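Local coordinates for bifunctional protein PutA (PDB 5UR2), which probably oxidises proline to glutamate in two steps, pairing an FAD-dependent proline dehydrogenase with an NAD-dependent L-glutamate gamma-semialdehyde dehydrogenase, at residues K327-A338 with F352-C363. Numbering follows the deposited sequence.
Sequences KAESDANYELCA and FASHNVRTLAAC. With P5F (N-propargylglycine-modified flavin adenine dinucleotide), chain F.
Glu-335 and Arg-358 join helix 327-338 to helix 357-363 through a side-on salt bridge. Arg-358 NE reaches Glu-335 OE2 at 2.9 Å and NH2 reaches OE1 at 2.8 Å. Both oxygens offer their syn lone pairs, and the carboxylate and guanidinium planes lie only 15° apart. The methyl of Ala-362 packs against the carboxylate, with CB 3.5 Å from Glu-335 CD. A water links Glu-335 OE2 to Thr-359 OG1, which also bonds Lys-303.

With OG1 of Thr-359 at chi1 -54°, CG2 lies opposite the backbone N and sits over one face of the Tyr-334 ring, 3.4 Å from CE1. Cys-363 SG meets the edge of that ring and also lies over the centre of the Phe-352 ring, 3.5 Å above its plane. Ala-338 CB touches Phe-352 CE1 obliquely. The Tyr-334 hydroxyl ends beside the backbone of Phe-352 and Ala-353 and bonds the carbonyl of Leu-301.

Helix 327-343, strand 349-353 and helix 357-369 belong to the TIM barrel of the proline dehydrogenase domain. On the outside of the barrel, segments 327-338 and 357-363 run with their N-to-C directions 21° apart.

Lys-327 and residues 354-356 together bind the pyrophosphate of the modified FAD. Lys-327 NZ and Asn-356 ND2 both donate to P5F O1A, the latter at 2.7 Å. Lys-327 also bridges to Asp-331, which pairs with Lys-303 and takes a water at OD2. Ser-354 OG donates to O1P and accepts from Asn-356 N in an ST turn. Asn-356 is the N-cap of helix 357-369: its OD1 accepts from Thr-359 N, with the donor well above the carbonyl plane. His-355 donates to O2P from its backbone N and from ND1, with O2P at the ring edge.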
loop_
_atom_site.group_PDB
_atom_site.type_symbol
_atom_site.label_atom_id
_atom_site.label_comp_id
_atom_site.label_asym_id
_atom_site.label_seq_id
_atom_site.Cartn_x
_atom_site.Cartn_y
_atom_site.Cartn_z
ATOM N N LYS B 327 -16.242 14.871 -33.891
ATOM C CA LYS B 327 -16.730 14.324 -35.155
ATOM C C LYS B 327 -16.985 15.426 -36.187
ATOM O O LYS B 327 -16.847 15.192 -37.394
ATOM C CB LYS B 327 -17.989 13.486 -34.918
ATOM C CG LYS B 327 -18.342 12.584 -36.118
ATOM C CD LYS B 327 -19.515 13.175 -36.936
ATOM C CE LYS B 327 -19.826 12.319 -38.171
ATOM N NZ LYS B 327 -20.927 12.926 -38.995
ATOM N N ALA B 328 -17.360 16.624 -35.734
ATOM C CA ALA B 328 -17.524 17.748 -36.646
ATOM C C ALA B 328 -16.208 18.137 -37.321
ATOM O O ALA B 328 -16.232 18.653 -38.447
ATOM C CB ALA B 328 -18.143 18.945 -35.908
ATOM N N GLU B 329 -15.059 17.917 -36.661
ATOM C CA GLU B 329 -13.774 18.131 -37.339
ATOM C C GLU B 329 -13.639 17.233 -38.560
ATOM O O GLU B 329 -13.152 17.672 -39.605
ATOM C CB GLU B 329 -12.585 17.868 -36.412
ATOM C CG GLU B 329 -12.279 18.937 -35.399
ATOM C CD GLU B 329 -11.043 18.607 -34.566
ATOM O OE1 GLU B 329 -11.028 17.564 -33.870
ATOM O OE2 GLU B 329 -10.070 19.389 -34.636
ATOM N N SER B 330 -14.046 15.962 -38.447
ATOM C CA SER B 330 -13.962 15.063 -39.600
ATOM C C SER B 330 -14.871 15.527 -40.736
ATOM O O SER B 330 -14.446 15.593 -41.897
ATOM C CB SER B 330 -14.311 13.639 -39.183
ATOM O OG SER B 330 -13.345 13.135 -38.293
ATOM N N ASP B 331 -16.122 15.874 -40.418
ATOM C CA ASP B 331 -17.034 16.373 -41.441
ATOM C C ASP B 331 -16.464 17.627 -42.102
ATOM O O ASP B 331 -16.396 17.721 -43.334
ATOM C CB ASP B 331 -18.399 16.694 -40.821
ATOM C CG ASP B 331 -19.165 15.447 -40.349
ATOM O OD1 ASP B 331 -18.835 14.302 -40.740
ATOM O OD2 ASP B 331 -20.133 15.633 -39.582
ATOM N N ALA B 332 -15.986 18.576 -41.290
ATOM C CA ALA B 332 -15.485 19.833 -41.841
ATOM C C ALA B 332 -14.266 19.592 -42.716
ATOM O O ALA B 332 -14.128 20.197 -43.787
ATOM C CB ALA B 332 -15.149 20.821 -40.720
ATOM N N ASN B 333 -13.369 18.710 -42.270
ATOM C CA ASN B 333 -12.199 18.377 -43.069
ATOM C C ASN B 333 -12.600 17.646 -44.351
ATOM O O ASN B 333 -11.980 17.844 -45.402
ATOM C CB ASN B 333 -11.236 17.525 -42.238
ATOM C CG ASN B 333 -9.910 17.347 -42.918
ATOM O OD1 ASN B 333 -9.159 18.316 -43.083
ATOM N ND2 ASN B 333 -9.604 16.124 -43.329
ATOM N N TYR B 334 -13.633 16.797 -44.284
ATOM C CA TYR B 334 -14.131 16.141 -45.493
ATOM C C TYR B 334 -14.538 17.182 -46.526
ATOM O O TYR B 334 -14.135 17.112 -47.695
ATOM C CB TYR B 334 -15.315 15.230 -45.160
ATOM C CG TYR B 334 -15.737 14.308 -46.291
ATOM C CD1 TYR B 334 -16.410 14.792 -47.413
ATOM C CD2 TYR B 334 -15.484 12.942 -46.216
ATOM C CE1 TYR B 334 -16.791 13.939 -48.456
ATOM C CE2 TYR B 334 -15.859 12.087 -47.228
ATOM C CZ TYR B 334 -16.515 12.584 -48.351
ATOM O OH TYR B 334 -16.868 11.706 -49.349
ATOM N N GLU B 335 -15.329 18.169 -46.104
ATOM C CA GLU B 335 -15.797 19.171 -47.052
ATOM C C GLU B 335 -14.635 19.998 -47.595
ATOM O O GLU B 335 -14.596 20.309 -48.791
ATOM C CB GLU B 335 -16.886 20.033 -46.400
ATOM C CG GLU B 335 -18.165 19.230 -46.142
ATOM C CD GLU B 335 -19.348 20.030 -45.588
ATOM O OE1 GLU B 335 -19.370 21.272 -45.672
ATOM O OE2 GLU B 335 -20.278 19.386 -45.062
ATOM N N LEU B 336 -13.659 20.319 -46.748
ATOM C CA LEU B 336 -12.479 21.049 -47.212
ATOM C C LEU B 336 -11.715 20.237 -48.259
ATOM O O LEU B 336 -11.320 20.762 -49.306
ATOM C CB LEU B 336 -11.586 21.390 -46.009
ATOM C CG LEU B 336 -10.239 22.057 -46.293
ATOM C CD1 LEU B 336 -10.466 23.545 -46.663
ATOM C CD2 LEU B 336 -9.269 21.930 -45.129
ATOM N N CYS B 337 -11.486 18.944 -47.982
ATOM C CA CYS B 337 -10.828 18.080 -48.956
ATOM C C CYS B 337 -11.637 17.966 -50.244
ATOM O O CYS B 337 -11.077 18.017 -51.351
ATOM C CB CYS B 337 -10.596 16.691 -48.356
ATOM S SG CYS B 337 -9.321 16.668 -47.071
ATOM N N ALA B 338 -12.958 17.798 -50.117
ATOM C CA ALA B 338 -13.806 17.651 -51.293
ATOM C C ALA B 338 -13.724 18.887 -52.189
ATOM O O ALA B 338 -13.575 18.774 -53.409
ATOM C CB ALA B 338 -15.245 17.357 -50.864
ATOM N N PHE B 352 -17.078 10.476 -53.883
ATOM C CA PHE B 352 -17.502 10.851 -52.535
ATOM C C PHE B 352 -18.233 9.684 -51.883
ATOM O O PHE B 352 -19.365 9.362 -52.254
ATOM C CB PHE B 352 -18.367 12.111 -52.572
ATOM C CG PHE B 352 -17.623 13.312 -53.053
ATOM C CD1 PHE B 352 -16.420 13.661 -52.468
ATOM C CD2 PHE B 352 -18.094 14.064 -54.110
ATOM C CE1 PHE B 352 -15.705 14.747 -52.915
ATOM C CE2 PHE B 352 -17.384 15.169 -54.566
ATOM C CZ PHE B 352 -16.188 15.511 -53.968
ATOM N N ALA B 353 -17.573 9.045 -50.921
ATOM C CA ALA B 353 -18.133 7.905 -50.209
ATOM C C ALA B 353 -18.696 8.403 -48.887
ATOM O O ALA B 353 -17.934 8.780 -47.996
ATOM C CB ALA B 353 -17.070 6.836 -49.982
ATOM N N SER B 354 -20.022 8.437 -48.769
ATOM C CA SER B 354 -20.657 8.893 -47.539
ATOM C C SER B 354 -22.150 8.618 -47.609
ATOM O O SER B 354 -22.759 8.747 -48.673
ATOM C CB SER B 354 -20.436 10.389 -47.298
ATOM O OG SER B 354 -21.062 10.780 -46.086
ATOM N N HIS B 355 -22.741 8.287 -46.456
ATOM C CA HIS B 355 -24.192 8.167 -46.322
ATOM C C HIS B 355 -24.838 9.401 -45.686
ATOM O O HIS B 355 -26.047 9.397 -45.424
ATOM C CB HIS B 355 -24.555 6.919 -45.514
ATOM C CG HIS B 355 -23.835 5.683 -45.953
ATOM N ND1 HIS B 355 -22.612 5.309 -45.437
ATOM C CD2 HIS B 355 -24.148 4.754 -46.889
ATOM C CE1 HIS B 355 -22.216 4.190 -46.019
ATOM N NE2 HIS B 355 -23.128 3.834 -46.906
ATOM N N ASN B 356 -24.062 10.449 -45.452
ATOM C CA ASN B 356 -24.489 11.635 -44.717
ATOM C C ASN B 356 -25.065 12.652 -45.698
ATOM O O ASN B 356 -24.356 13.106 -46.601
ATOM C CB ASN B 356 -23.269 12.175 -43.960
ATOM C CG ASN B 356 -23.543 13.429 -43.147
ATOM O OD1 ASN B 356 -24.301 14.299 -43.547
ATOM N ND2 ASN B 356 -22.883 13.530 -41.993
ATOM N N VAL B 357 -26.350 13.008 -45.523
ATOM C CA VAL B 357 -27.021 13.897 -46.477
ATOM C C VAL B 357 -26.382 15.287 -46.477
ATOM O O VAL B 357 -26.268 15.917 -47.532
ATOM C CB VAL B 357 -28.537 13.965 -46.195
ATOM C CG1 VAL B 357 -29.193 15.087 -47.001
ATOM C CG2 VAL B 357 -29.199 12.651 -46.569
ATOM N N ARG B 358 -25.950 15.785 -45.306
ATOM C CA ARG B 358 -25.213 17.051 -45.261
ATOM C C ARG B 358 -23.965 17.000 -46.139
ATOM O O ARG B 358 -23.775 17.852 -47.021
ATOM C CB ARG B 358 -24.838 17.403 -43.818
ATOM C CG ARG B 358 -23.667 18.392 -43.687
ATOM C CD ARG B 358 -24.027 19.804 -44.157
ATOM N NE ARG B 358 -22.832 20.600 -44.467
ATOM C CZ ARG B 358 -22.818 21.932 -44.565
ATOM N NH1 ARG B 358 -23.931 22.624 -44.372
ATOM N NH2 ARG B 358 -21.692 22.576 -44.861
ATOM N N THR B 359 -23.114 15.989 -45.918
ATOM C CA THR B 359 -21.896 15.809 -46.709
ATOM C C THR B 359 -22.203 15.732 -48.199
ATOM O O THR B 359 -21.560 16.402 -49.019
ATOM C CB THR B 359 -21.175 14.534 -46.260
ATOM O OG1 THR B 359 -20.952 14.581 -44.842
ATOM C CG2 THR B 359 -19.822 14.373 -47.001
ATOM N N LEU B 360 -23.169 14.893 -48.572
ATOM C CA LEU B 360 -23.525 14.754 -49.980
ATOM C C LEU B 360 -24.008 16.079 -50.571
ATOM O O LEU B 360 -23.633 16.436 -51.694
ATOM C CB LEU B 360 -24.593 13.669 -50.142
ATOM C CG LEU B 360 -24.195 12.255 -49.689
ATOM C CD1 LEU B 360 -25.400 11.317 -49.645
ATOM C CD2 LEU B 360 -23.149 11.701 -50.617
ATOM N N ALA B 361 -24.857 16.810 -49.840
ATOM C CA ALA B 361 -25.402 18.067 -50.355
ATOM C C ALA B 361 -24.315 19.126 -50.511
ATOM O O ALA B 361 -24.343 19.915 -51.462
ATOM C CB ALA B 361 -26.515 18.585 -49.438
ATOM N N ALA B 362 -23.363 19.176 -49.580
ATOM C CA ALA B 362 -22.248 20.112 -49.715
ATOM C C ALA B 362 -21.428 19.804 -50.964
ATOM O O ALA B 362 -21.107 20.702 -51.749
ATOM C CB ALA B 362 -21.370 20.060 -48.464
ATOM N N CYS B 363 -21.114 18.528 -51.189
ATOM C CA CYS B 363 -20.378 18.166 -52.391
ATOM C C CYS B 363 -21.128 18.603 -53.648
ATOM O O CYS B 363 -20.525 19.149 -54.580
ATOM C CB CYS B 363 -20.118 16.666 -52.409
ATOM S SG CYS B 363 -18.939 16.095 -51.155
HETATM P PA P5F F . -21.022 9.912 -40.848
HETATM O O1A P5F F . -21.378 11.324 -41.423
HETATM O O2A P5F F . -21.822 9.413 -39.750
HETATM O O5B P5F F . -19.643 9.792 -40.259
HETATM C C5B P5F F . -19.211 8.772 -39.367
HETATM C C4B P5F F . -17.677 8.812 -39.291
HETATM O O4B P5F F . -17.176 9.907 -38.561
HETATM C C3B P5F F . -16.998 7.623 -38.676
HETATM O O3B P5F F . -16.934 6.546 -39.529
HETATM C C2B P5F F . -15.662 8.157 -38.342
HETATM O O2B P5F F . -14.869 8.147 -39.479
HETATM C C1B P5F F . -15.955 9.566 -37.967
HETATM N N9A P5F F . -16.078 9.790 -36.549
HETATM C C8A P5F F . -16.954 9.181 -35.660
HETATM N N7A P5F F . -16.751 9.697 -34.442
HETATM C C5A P5F F . -15.750 10.669 -34.492
HETATM C C6A P5F F . -15.125 11.495 -33.560
HETATM N N6A P5F F . -15.517 11.470 -32.179
HETATM N N1A P5F F . -14.142 12.333 -33.941
HETATM C C2A P5F F . -13.742 12.397 -35.229
HETATM N N3A P5F F . -14.314 11.580 -36.159
HETATM C C4A P5F F . -15.298 10.731 -35.839
HETATM N N1 P5F F . -13.067 3.583 -44.477
HETATM C C2 P5F F . -11.627 3.489 -44.440
HETATM O O2 P5F F . -10.971 3.973 -43.331
HETATM N N3 P5F F . -10.895 2.917 -45.531
HETATM C C4 P5F F . -11.541 2.415 -46.688
HETATM O O4 P5F F . -10.764 1.869 -47.718
HETATM C C4X P5F F . -13.061 2.505 -46.725
HETATM N N5 P5F F . -13.839 1.898 -47.803
HETATM C C5X P5F F . -15.213 2.411 -47.975
HETATM C C6 P5F F . -15.887 2.301 -49.305
HETATM C C7 P5F F . -17.171 2.870 -49.496
HETATM C C7M P5F F . -17.841 2.752 -50.848
HETATM C C8 P5F F . -17.828 3.551 -48.427
HETATM C C8M P5F F . -19.191 4.171 -48.595
HETATM C C9 P5F F . -17.196 3.661 -47.165
HETATM C C9A P5F F . -15.847 3.063 -46.955
HETATM N N10 P5F F . -15.186 3.199 -45.655
HETATM C C10 P5F F . -13.756 3.070 -45.645
HETATM C "C1'" P5F F . -15.900 3.640 -44.431
HETATM C "C2'" P5F F . -16.023 5.162 -44.340
HETATM O "O2'" P5F F . -14.769 5.690 -44.129
HETATM C "C3'" P5F F . -16.973 5.667 -43.252
HETATM O "O3'" P5F F . -16.489 5.263 -42.026
HETATM C "C4'" P5F F . -18.408 5.173 -43.368
HETATM O "O4'" P5F F . -18.655 4.948 -44.713
HETATM C "C5'" P5F F . -19.470 6.062 -42.693
HETATM O "O5'" P5F F . -19.243 7.449 -42.853
HETATM P P P5F F . -20.384 8.559 -43.160
HETATM O O1P P5F F . -19.960 9.851 -43.959
HETATM O O2P P5F F . -21.502 7.643 -43.785
HETATM O O3P P5F F . -21.142 8.706 -41.711
HETATM C C21 P5F F . -13.249 -0.566 -47.149
HETATM C C22 P5F F . -13.528 0.679 -47.594
HETATM C C23 P5F F . -11.800 -1.072 -47.043
HETATM O O HOH W 1 -22.256 16.693 -41.260
HETATM O O HOH W 2 -20.455 16.858 -43.581
#